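Local coordinates for protein phenylalanyl-tRNA synthetase beta chain (Pyrococcus horikoshii, PDB 2CXI) that forms the N-terminal part of the beta subunit of an alpha2-beta2 enzyme that charges tRNA(Phe) with phenylalanine at the expense of ATP, and carries its amino acid-editing domain, at residues A[90-95]-A[263-268]. Residues are numbered along the deposited sequence; the frame is centred on the assembly and turned at random.
Sequences TVYVDE and SVRVVY
T90 to V93 pair with R265 to Y268 as parallel neighbours in the mixed sheet of the B3/4 editing domain, residues 90-93 and 263-267, of strands 84-93 and 260-267, running 21° apart. Three backbone bonds establish the register: V91 N to R265 O (2.9 Å), V267 N to V91 O, and V93 N to V267 O (2.8 Å). V91 thus bonds R265 and V267, the residues flanking its partner V266, as in a parallel pair.

The polar contacts lie on the sheet face that bears T90, Y92, R265 and V267. R265 grips T90 OG1 side-on, NE and NH2 each 3.2 Å from that oxygen, which sits only 15° out of the guanidinium plane. The bend of the R265 chain at chi3 sets NE for this grip. T90 OG1 also bonds G16 O, and Y92 OH bonds S18 N, both of a second copy of this chain, and R265 NH1 forms a salt bridge with E272. An alanine in place of R265 would probably leave E272 without this cationic partner and T90 OG1 without two donors. A water joins R265 NH2 to Y92 OH, in plane with both flat groups.

Apolar contacts continue on this face, where V267 CB touches Y92 CD1 at 3.7 Å and T90 CG2 lies over the ring, displaced toward its rim. On the opposite face V91 CG2 meets V264 CG2 and V93 CG2 meets V266 CG1; Y106 packs on V91, V264 and V266. At the strand end a CH-pi contact sets V93 CB over the Y268 ring, 3.8 Å from its centroid and 13° off the normal, with V93 CG1 touching Y268 CE2.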
ATOM      1  N   THR A  90      10.355  -0.755   6.435  1.00 17.85           N
ATOM      2  CA  THR A  90       9.889  -1.256   7.707  1.00 16.03           C
ATOM      3  C   THR A  90      10.252  -2.726   7.910  1.00 15.87           C
ATOM      4  O   THR A  90      10.139  -3.560   6.979  1.00 15.87           O
ATOM      5  CB  THR A  90       8.350  -1.109   7.774  1.00 16.72           C
ATOM      6  OG1 THR A  90       8.023   0.286   7.742  1.00 17.07           O
ATOM      7  CG2 THR A  90       7.828  -1.557   9.115  1.00 14.46           C
ATOM      8  N   VAL A  91      10.685  -3.046   9.121  1.00 15.08           N
ATOM      9  CA  VAL A  91      10.837  -4.448   9.543  1.00 15.04           C
ATOM     10  C   VAL A  91       9.926  -4.690  10.746  1.00 15.03           C
ATOM     11  O   VAL A  91       9.929  -3.913  11.669  1.00 15.97           O
ATOM     12  CB  VAL A  91      12.313  -4.795   9.927  1.00 15.25           C
ATOM     13  CG1 VAL A  91      12.468  -6.282  10.365  1.00 15.87           C
ATOM     14  CG2 VAL A  91      13.231  -4.414   8.784  1.00 14.01           C
ATOM     15  N   TYR A  92       9.168  -5.784  10.714  1.00 16.03           N
ATOM     16  CA  TYR A  92       8.309  -6.160  11.842  1.00 16.07           C
ATOM     17  C   TYR A  92       8.958  -7.235  12.675  1.00 17.20           C
ATOM     18  O   TYR A  92       9.390  -8.257  12.131  1.00 16.99           O
ATOM     19  CB  TYR A  92       6.962  -6.651  11.321  1.00 16.78           C
ATOM     20  CG  TYR A  92       6.258  -5.571  10.544  1.00 16.87           C
ATOM     21  CD1 TYR A  92       5.490  -4.599  11.221  1.00 18.15           C
ATOM     22  CD2 TYR A  92       6.366  -5.491   9.137  1.00 17.26           C
ATOM     23  CE1 TYR A  92       4.843  -3.590  10.508  1.00 18.02           C
ATOM     24  CE2 TYR A  92       5.699  -4.482   8.417  1.00 16.44           C
ATOM     25  CZ  TYR A  92       4.921  -3.556   9.121  1.00 16.75           C
ATOM     26  OH  TYR A  92       4.280  -2.525   8.454  1.00 18.20           O
ATOM     27  N   VAL A  93       9.058  -6.982  13.981  1.00 17.15           N
ATOM     28  CA  VAL A  93       9.517  -8.009  14.939  1.00 17.23           C
ATOM     29  C   VAL A  93       8.374  -8.649  15.737  1.00 18.06           C
ATOM     30  O   VAL A  93       7.689  -7.975  16.527  1.00 18.69           O
ATOM     31  CB  VAL A  93      10.621  -7.442  15.889  1.00 17.34           C
ATOM     32  CG1 VAL A  93      11.113  -8.526  16.871  1.00 17.23           C
ATOM     33  CG2 VAL A  93      11.750  -6.895  15.055  1.00 16.86           C
ATOM     34  N   ASP A  94       8.188  -9.949  15.505  1.00 18.39           N
ATOM     35  CA  ASP A  94       7.127 -10.749  16.120  1.00 20.08           C
ATOM     36  C   ASP A  94       7.237 -10.853  17.647  1.00 21.06           C
ATOM     37  O   ASP A  94       8.281 -11.274  18.196  1.00 20.15           O
ATOM     38  CB  ASP A  94       7.210 -12.148  15.526  1.00 18.41           C
ATOM     39  CG  ASP A  94       5.992 -12.982  15.789  1.00 19.79           C
ATOM     40  OD1 ASP A  94       5.081 -12.584  16.567  1.00 16.57           O
ATOM     41  OD2 ASP A  94       5.883 -14.078  15.244  1.00 19.25           O
ATOM     42  N   GLU A  95       6.166 -10.471  18.351  1.00 21.95           N
ATOM     43  CA  GLU A  95       6.154 -10.585  19.812  1.00 23.56           C
ATOM     44  C   GLU A  95       6.281 -12.014  20.262  1.00 21.63           C
ATOM     45  O   GLU A  95       6.750 -12.282  21.365  1.00 21.70           O
ATOM     46  CB  GLU A  95       4.898  -9.950  20.433  1.00 24.11           C
ATOM     47  CG  GLU A  95       3.583 -10.630  20.083  1.00 27.86           C
ATOM     48  CD  GLU A  95       2.396  -9.974  20.802  1.00 30.08           C
ATOM     49  OE1 GLU A  95       2.624  -9.209  21.789  1.00 38.10           O
ATOM     50  OE2 GLU A  95       1.241 -10.213  20.369  1.00 38.53           O
ATOM     51  N   SER A 263      18.467   4.468   7.815  1.00 16.83           N
ATOM     52  CA  SER A 263      17.788   3.877   8.943  1.00 17.37           C
ATOM     53  C   SER A 263      16.531   3.143   8.491  1.00 18.39           C
ATOM     54  O   SER A 263      15.986   3.420   7.419  1.00 18.35           O
ATOM     55  CB  SER A 263      17.426   4.921  10.001  1.00 18.26           C
ATOM     56  OG  SER A 263      16.490   5.844   9.517  1.00 23.22           O
ATOM     57  N   VAL A 264      16.088   2.196   9.306  1.00 17.94           N
ATOM     58  CA  VAL A 264      14.852   1.501   9.020  1.00 19.01           C
ATOM     59  C   VAL A 264      13.951   1.636  10.261  1.00 19.23           C
ATOM     60  O   VAL A 264      14.446   1.891  11.386  1.00 18.92           O
ATOM     61  CB  VAL A 264      15.033   0.016   8.497  1.00 20.91           C
ATOM     62  CG1 VAL A 264      16.389  -0.241   7.786  1.00 20.00           C
ATOM     63  CG2 VAL A 264      14.745  -1.009   9.516  1.00 21.35           C
ATOM     64  N   ARG A 265      12.641   1.537  10.027  1.00 16.87           N
ATOM     65  CA  ARG A 265      11.615   1.578  11.082  1.00 18.82           C
ATOM     66  C   ARG A 265      11.381   0.157  11.560  1.00 16.57           C
ATOM     67  O   ARG A 265      11.038  -0.720  10.773  1.00 15.78           O
ATOM     68  CB  ARG A 265      10.320   2.176  10.472  1.00 19.16           C
ATOM     69  CG  ARG A 265       9.183   2.409  11.421  1.00 23.04           C
ATOM     70  CD  ARG A 265       8.026   3.248  10.767  1.00 23.40           C
ATOM     71  NE  ARG A 265       7.217   2.353  10.004  1.00 33.14           N
ATOM     72  CZ  ARG A 265       6.036   1.860  10.366  1.00 33.14           C
ATOM     73  NH1 ARG A 265       5.413   2.223  11.484  1.00 33.09           N
ATOM     74  NH2 ARG A 265       5.464   1.004   9.550  1.00 31.54           N
ATOM     75  N   VAL A 266      11.594  -0.093  12.848  1.00 16.49           N
ATOM     76  CA  VAL A 266      11.490  -1.429  13.344  1.00 15.47           C
ATOM     77  C   VAL A 266      10.300  -1.449  14.309  1.00 16.66           C
ATOM     78  O   VAL A 266      10.351  -0.799  15.357  1.00 17.48           O
ATOM     79  CB  VAL A 266      12.748  -1.922  14.073  1.00 15.23           C
ATOM     80  CG1 VAL A 266      12.645  -3.443  14.361  1.00 12.28           C
ATOM     81  CG2 VAL A 266      14.038  -1.596  13.267  1.00 15.17           C
ATOM     82  N   VAL A 267       9.295  -2.230  13.943  1.00 16.43           N
ATOM     83  CA  VAL A 267       7.981  -2.274  14.621  1.00 16.69           C
ATOM     84  C   VAL A 267       7.838  -3.518  15.500  1.00 15.89           C
ATOM     85  O   VAL A 267       7.813  -4.699  15.035  1.00 17.19           O
ATOM     86  CB  VAL A 267       6.808  -2.091  13.581  1.00 16.12           C
ATOM     87  CG1 VAL A 267       5.400  -1.965  14.298  1.00 19.26           C
ATOM     88  CG2 VAL A 267       7.034  -0.887  12.755  1.00 13.36           C
ATOM     89  N   TYR A 268       7.769  -3.259  16.792  1.00 15.74           N
ATOM     90  CA  TYR A 268       7.485  -4.268  17.779  1.00 17.70           C
ATOM     91  C   TYR A 268       6.008  -4.140  18.180  1.00 19.06           C
ATOM     92  O   TYR A 268       5.356  -3.204  17.777  1.00 18.30           O
ATOM     93  CB  TYR A 268       8.381  -4.059  18.997  1.00 18.26           C
ATOM     94  CG  TYR A 268       9.849  -4.441  18.797  1.00 18.59           C
ATOM     95  CD1 TYR A 268      10.699  -3.638  18.024  1.00 18.01           C
ATOM     96  CD2 TYR A 268      10.367  -5.617  19.368  1.00 21.13           C
ATOM     97  CE1 TYR A 268      12.082  -3.983  17.854  1.00 16.54           C
ATOM     98  CE2 TYR A 268      11.729  -5.983  19.181  1.00 16.59           C
ATOM     99  CZ  TYR A 268      12.553  -5.160  18.433  1.00 16.32           C
ATOM    100  OH  TYR A 268      13.875  -5.505  18.288  1.00 15.78           O
TER
HETATM  101  O   HOH W   1       3.211  -0.555   9.971  1.00 20.21           O